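Local structure of aldo-keto reductase family 1, member B4 (Aldose reductase) (Schistosoma japonicum, 4HBK) at residues A[215-227]-A[316-328]. The protein probably reduces aldehydes such as aldose sugars to alcohols with NADPH, as an aldose reductase of the aldo/keto reductase family. Numbering follows the deposited sequence.
Sequences QIEIHANFPNIKL and ELNTESLNERQFT
Two N-H groups converge on OE2 of Glu217: the backbone N of Gln326 reaches its syn lone pair at 2.7 Å, while NE2 of His219 donates to the anti lone pair of OE2 at 2.9 Å, with that oxygen close to the imidazole plane. The other oxygen, OE1, accepts hydrogen bonds from the backbone N of Phe327, at 2.9 Å, and from a water that also bonds to Arg325 NH1 and Phe327 O. With CG anti to the backbone N (chi1 168°) and the chain extended beyond it, the buried carboxylate reaches the backbone N-H groups of Gln326 and Phe327, and these bonds restrict its rotation. Beside it, Arg325 bends at chi3 (-65°) and wraps around the rim of Phe222: CB makes a CH-pi contact over the ring face, 4.2 Å from its centroid, and the guanidinium lies with one face over CZ of Phe222, the two planes 65° apart. Waters link this guanidinium to Asn224, and Phe340 gives it a cation-pi partner. Further along, Glu324 N bonds to Asn221 O at 2.9 Å, next to the cis peptide before Asn323, and a water bridges Ala220 O and Leu317 O. The contact thus fastens the C-terminal segment, after helix 311-319, onto the loop that joins strand 213-217 of the (β/α)8 barrel to helix 225-233. The side chain of Phe327 lies about 8 Å from that of Tyr82, the predicted proton donor, and Leu317 packs against helices 260-269 and 273-283.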
loop_
_atom_site.group_PDB
_atom_site.type_symbol
_atom_site.label_atom_id
_atom_site.label_comp_id
_atom_site.label_asym_id
_atom_site.label_seq_id
_atom_site.Cartn_x
_atom_site.Cartn_y
_atom_site.Cartn_z
ATOM N N GLN A 215 5.455 1.104 -0.829
ATOM C CA GLN A 215 4.124 1.446 -1.319
ATOM C C GLN A 215 4.068 2.954 -1.497
ATOM O O GLN A 215 4.365 3.698 -0.571
ATOM C CB GLN A 215 3.013 0.967 -0.358
ATOM C CG GLN A 215 1.589 1.297 -0.853
ATOM C CD GLN A 215 0.460 0.733 0.029
ATOM O OE1 GLN A 215 -0.440 1.467 0.429
ATOM N NE2 GLN A 215 0.497 -0.574 0.308
ATOM N N ILE A 216 3.699 3.396 -2.690
ATOM C CA ILE A 216 3.707 4.810 -3.037
ATOM C C ILE A 216 2.595 5.054 -4.040
ATOM O O ILE A 216 2.085 4.104 -4.640
ATOM C CB ILE A 216 5.036 5.213 -3.707
ATOM C CG1 ILE A 216 5.471 4.134 -4.720
ATOM C CG2 ILE A 216 6.113 5.459 -2.655
ATOM C CD1 ILE A 216 6.753 4.469 -5.499
ATOM N N GLU A 217 2.235 6.322 -4.238
ATOM C CA GLU A 217 1.251 6.688 -5.250
ATOM C C GLU A 217 1.802 6.467 -6.649
ATOM O O GLU A 217 2.832 7.033 -7.025
ATOM C CB GLU A 217 0.817 8.147 -5.090
ATOM C CG GLU A 217 0.023 8.701 -6.272
ATOM C CD GLU A 217 -0.364 10.163 -6.068
ATOM O OE1 GLU A 217 -0.067 10.724 -4.986
ATOM O OE2 GLU A 217 -0.966 10.749 -6.988
ATOM N N ILE A 218 1.104 5.639 -7.418
ATOM C CA ILE A 218 1.488 5.369 -8.798
ATOM C C ILE A 218 0.238 5.148 -9.662
ATOM O O ILE A 218 -0.644 4.334 -9.330
ATOM C CB ILE A 218 2.418 4.133 -8.910
ATOM C CG1 ILE A 218 3.501 4.151 -7.833
ATOM C CG2 ILE A 218 3.061 4.057 -10.298
ATOM C CD1 ILE A 218 4.373 2.892 -7.862
ATOM N N HIS A 219 0.163 5.879 -10.767
ATOM C CA HIS A 219 -0.914 5.702 -11.729
ATOM C C HIS A 219 -0.565 6.465 -13.001
ATOM O O HIS A 219 0.444 7.179 -13.058
ATOM C CB HIS A 219 -2.248 6.175 -11.150
ATOM C CG HIS A 219 -2.182 7.544 -10.558
ATOM N ND1 HIS A 219 -2.291 8.683 -11.321
ATOM C CD2 HIS A 219 -1.969 7.957 -9.287
ATOM C CE1 HIS A 219 -2.177 9.746 -10.541
ATOM N NE2 HIS A 219 -1.974 9.333 -9.301
ATOM N N ALA A 220 -1.389 6.305 -14.029
ATOM C CA ALA A 220 -1.058 6.849 -15.334
ATOM C C ALA A 220 -0.868 8.361 -15.308
ATOM O O ALA A 220 -0.176 8.897 -16.157
ATOM C CB ALA A 220 -2.114 6.450 -16.361
ATOM N N ASN A 221 -1.471 9.045 -14.336
ATOM C CA ASN A 221 -1.329 10.499 -14.230
ATOM C C ASN A 221 -0.222 10.898 -13.267
ATOM O O ASN A 221 0.024 12.085 -13.055
ATOM C CB ASN A 221 -2.648 11.174 -13.820
ATOM C CG ASN A 221 -3.418 11.724 -15.010
ATOM O OD1 ASN A 221 -2.908 11.772 -16.136
ATOM N ND2 ASN A 221 -4.646 12.158 -14.762
ATOM N N PHE A 222 0.427 9.897 -12.680
ATOM C CA PHE A 222 1.629 10.119 -11.878
ATOM C C PHE A 222 2.494 8.863 -11.847
ATOM O O PHE A 222 2.424 8.070 -10.905
ATOM C CB PHE A 222 1.280 10.565 -10.462
ATOM C CG PHE A 222 2.451 11.100 -9.709
ATOM C CD1 PHE A 222 3.043 12.291 -10.086
ATOM C CD2 PHE A 222 2.980 10.405 -8.638
ATOM C CE1 PHE A 222 4.147 12.786 -9.398
ATOM C CE2 PHE A 222 4.074 10.892 -7.953
ATOM C CZ PHE A 222 4.658 12.088 -8.331
ATOM N N PRO A 223 3.310 8.673 -12.890
ATOM C CA PRO A 223 3.971 7.378 -13.083
ATOM C C PRO A 223 5.068 7.099 -12.060
ATOM O O PRO A 223 5.410 5.935 -11.866
ATOM C CB PRO A 223 4.547 7.478 -14.508
ATOM C CG PRO A 223 3.820 8.644 -15.153
ATOM C CD PRO A 223 3.559 9.591 -14.014
ATOM N N ASN A 224 5.592 8.131 -11.411
ATOM C CA ASN A 224 6.628 7.952 -10.387
ATOM C C ASN A 224 7.769 7.072 -10.885
ATOM O O ASN A 224 8.260 6.220 -10.145
ATOM C CB ASN A 224 6.012 7.319 -9.137
ATOM C CG ASN A 224 6.496 7.959 -7.852
ATOM O OD1 ASN A 224 7.555 8.579 -7.819
ATOM N ND2 ASN A 224 5.716 7.809 -6.778
ATOM N N ILE A 225 8.199 7.291 -12.129
ATOM C CA ILE A 225 9.181 6.423 -12.796
ATOM C C ILE A 225 10.544 6.325 -12.096
ATOM O O ILE A 225 11.049 5.230 -11.856
ATOM C CB ILE A 225 9.434 6.843 -14.272
ATOM C CG1 ILE A 225 8.129 6.932 -15.066
ATOM C CG2 ILE A 225 10.348 5.849 -14.960
ATOM C CD1 ILE A 225 7.702 5.632 -15.670
ATOM N N LYS A 226 11.148 7.466 -11.792
ATOM C CA LYS A 226 12.488 7.469 -11.211
ATOM C C LYS A 226 12.576 6.723 -9.883
ATOM O O LYS A 226 13.504 5.947 -9.657
ATOM C CB LYS A 226 13.022 8.895 -11.069
ATOM C CG LYS A 226 13.372 9.534 -12.401
ATOM C CD LYS A 226 13.978 10.915 -12.221
ATOM C CE LYS A 226 14.518 11.441 -13.541
ATOM N NZ LYS A 226 15.346 12.668 -13.377
ATOM N N LEU A 227 11.607 6.963 -9.010
ATOM C CA LEU A 227 11.563 6.294 -7.724
ATOM C C LEU A 227 11.316 4.802 -7.905
ATOM O O LEU A 227 11.950 3.980 -7.249
ATOM C CB LEU A 227 10.468 6.903 -6.851
ATOM C CG LEU A 227 10.372 6.288 -5.457
ATOM C CD1 LEU A 227 11.755 6.300 -4.798
ATOM C CD2 LEU A 227 9.324 7.020 -4.602
ATOM N N GLU A 316 2.216 5.338 -24.913
ATOM C CA GLU A 316 1.206 6.375 -25.058
ATOM C C GLU A 316 0.700 6.843 -23.703
ATOM O O GLU A 316 0.630 8.041 -23.442
ATOM C CB GLU A 316 0.030 5.906 -25.918
ATOM C CG GLU A 316 -0.984 7.013 -26.157
ATOM C CD GLU A 316 -2.094 6.636 -27.134
ATOM O OE1 GLU A 316 -2.461 5.442 -27.218
ATOM O OE2 GLU A 316 -2.601 7.547 -27.820
ATOM N N LEU A 317 0.352 5.896 -22.835
ATOM C CA LEU A 317 -0.111 6.245 -21.495
ATOM C C LEU A 317 0.933 7.082 -20.761
ATOM O O LEU A 317 0.597 8.079 -20.127
ATOM C CB LEU A 317 -0.483 4.989 -20.698
ATOM C CG LEU A 317 -1.723 4.244 -21.218
ATOM C CD1 LEU A 317 -1.853 2.855 -20.614
ATOM C CD2 LEU A 317 -2.968 5.052 -20.947
ATOM N N ASN A 318 2.201 6.694 -20.866
ATOM C CA ASN A 318 3.276 7.472 -20.246
ATOM C C ASN A 318 3.393 8.893 -20.795
ATOM O O ASN A 318 3.440 9.851 -20.030
ATOM C CB ASN A 318 4.615 6.742 -20.336
ATOM C CG ASN A 318 4.726 5.599 -19.331
ATOM O OD1 ASN A 318 4.427 5.766 -18.143
ATOM N ND2 ASN A 318 5.146 4.425 -19.808
ATOM N N THR A 319 3.412 9.039 -22.115
ATOM C CA THR A 319 3.569 10.370 -22.703
ATOM C C THR A 319 2.363 11.298 -22.472
ATOM O O THR A 319 2.509 12.525 -22.482
ATOM C CB THR A 319 3.948 10.311 -24.204
ATOM O OG1 THR A 319 2.838 9.836 -24.972
ATOM C CG2 THR A 319 5.128 9.391 -24.415
ATOM N N GLU A 320 1.185 10.715 -22.246
ATOM C CA GLU A 320 -0.029 11.499 -21.998
ATOM C C GLU A 320 -0.239 11.863 -20.519
ATOM O O GLU A 320 -1.175 12.589 -20.171
ATOM C CB GLU A 320 -1.263 10.757 -22.522
ATOM C CG GLU A 320 -1.244 10.506 -24.019
ATOM C CD GLU A 320 -1.313 11.788 -24.830
ATOM O OE1 GLU A 320 -1.753 12.822 -24.271
ATOM O OE2 GLU A 320 -0.926 11.755 -26.022
ATOM N N SER A 321 0.630 11.360 -19.651
ATOM C CA SER A 321 0.503 11.611 -18.217
ATOM C C SER A 321 0.531 13.106 -17.878
ATOM O O SER A 321 1.174 13.887 -18.578
ATOM C CB SER A 321 1.620 10.895 -17.466
ATOM O OG SER A 321 1.491 11.133 -16.081
ATOM N N LEU A 322 -0.134 13.492 -16.787
ATOM C CA LEU A 322 -0.240 14.909 -16.404
ATOM C C LEU A 322 1.062 15.685 -16.111
ATOM O O LEU A 322 1.217 16.793 -16.628
ATOM C CB LEU A 322 -1.302 15.147 -15.320
ATOM C CG LEU A 322 -2.649 15.605 -15.894
ATOM C CD1 LEU A 322 -3.536 16.203 -14.812
ATOM C CD2 LEU A 322 -2.443 16.611 -17.026
ATOM N N ASN A 323 1.970 15.191 -15.270
ATOM C CA ASN A 323 1.734 14.173 -14.265
ATOM C C ASN A 323 1.827 14.895 -12.931
ATOM O O ASN A 323 2.787 15.607 -12.667
ATOM C CB ASN A 323 2.775 13.046 -14.351
ATOM C CG ASN A 323 4.229 13.536 -14.208
ATOM O OD1 ASN A 323 4.506 14.580 -13.618
ATOM N ND2 ASN A 323 5.162 12.757 -14.747
ATOM N N GLU A 324 0.814 14.751 -12.096
ATOM C CA GLU A 324 0.756 15.563 -10.894
ATOM C C GLU A 324 0.414 14.696 -9.699
ATOM O O GLU A 324 -0.490 13.862 -9.768
ATOM C CB GLU A 324 -0.292 16.663 -11.064
ATOM C CG GLU A 324 -1.572 16.405 -10.285
ATOM C CD GLU A 324 -2.759 17.212 -10.787
ATOM O OE1 GLU A 324 -3.907 16.859 -10.421
ATOM O OE2 GLU A 324 -2.546 18.190 -11.543
ATOM N N ARG A 325 1.142 14.898 -8.605
ATOM C CA ARG A 325 0.911 14.144 -7.384
ATOM C C ARG A 325 -0.451 14.470 -6.798
ATOM O O ARG A 325 -0.758 15.641 -6.557
ATOM C CB ARG A 325 1.986 14.466 -6.353
ATOM C CG ARG A 325 2.033 13.458 -5.219
ATOM C CD ARG A 325 3.095 13.808 -4.178
ATOM N NE ARG A 325 4.454 13.757 -4.701
ATOM C CZ ARG A 325 5.172 12.638 -4.823
ATOM N NH1 ARG A 325 4.648 11.463 -4.482
ATOM N NH2 ARG A 325 6.418 12.694 -5.288
ATOM N N GLN A 326 -1.259 13.444 -6.545
ATOM C CA GLN A 326 -2.580 13.657 -5.944
ATOM C C GLN A 326 -2.543 13.673 -4.412
ATOM O O GLN A 326 -3.316 14.390 -3.772
ATOM C CB GLN A 326 -3.584 12.603 -6.423
ATOM C CG GLN A 326 -3.596 12.369 -7.922
ATOM C CD GLN A 326 -3.917 13.622 -8.717
ATOM O OE1 GLN A 326 -3.208 13.969 -9.667
ATOM N NE2 GLN A 326 -4.996 14.303 -8.339
ATOM N N PHE A 327 -1.659 12.875 -3.819
ATOM C CA PHE A 327 -1.607 12.768 -2.363
ATOM C C PHE A 327 -0.351 13.404 -1.802
ATOM O O PHE A 327 0.719 12.807 -1.799
ATOM C CB PHE A 327 -1.760 11.307 -1.917
ATOM C CG PHE A 327 -3.066 10.695 -2.334
ATOM C CD1 PHE A 327 -4.184 10.784 -1.521
ATOM C CD2 PHE A 327 -3.188 10.075 -3.566
ATOM C CE1 PHE A 327 -5.401 10.240 -1.929
ATOM C CE2 PHE A 327 -4.399 9.536 -3.976
ATOM C CZ PHE A 327 -5.502 9.619 -3.156
ATOM N N THR A 328 -0.513 14.631 -1.316
ATOM C CA THR A 328 0.601 15.497 -0.951
ATOM C C THR A 328 0.747 15.723 0.548
ATOM O O THR A 328 1.779 16.222 0.994
ATOM C CB THR A 328 0.469 16.861 -1.648
ATOM O OG1 THR A 328 -0.782 17.456 -1.277
ATOM C CG2 THR A 328 0.543 16.713 -3.158
HETATM O O HOH W 1 2.089 10.865 -3.188
HETATM O O HOH W 2 -1.587 8.937 -18.632
HETATM O O HOH W 3 5.896 8.840 -3.983
HETATM O O HOH W 4 7.897 10.487 -6.104
#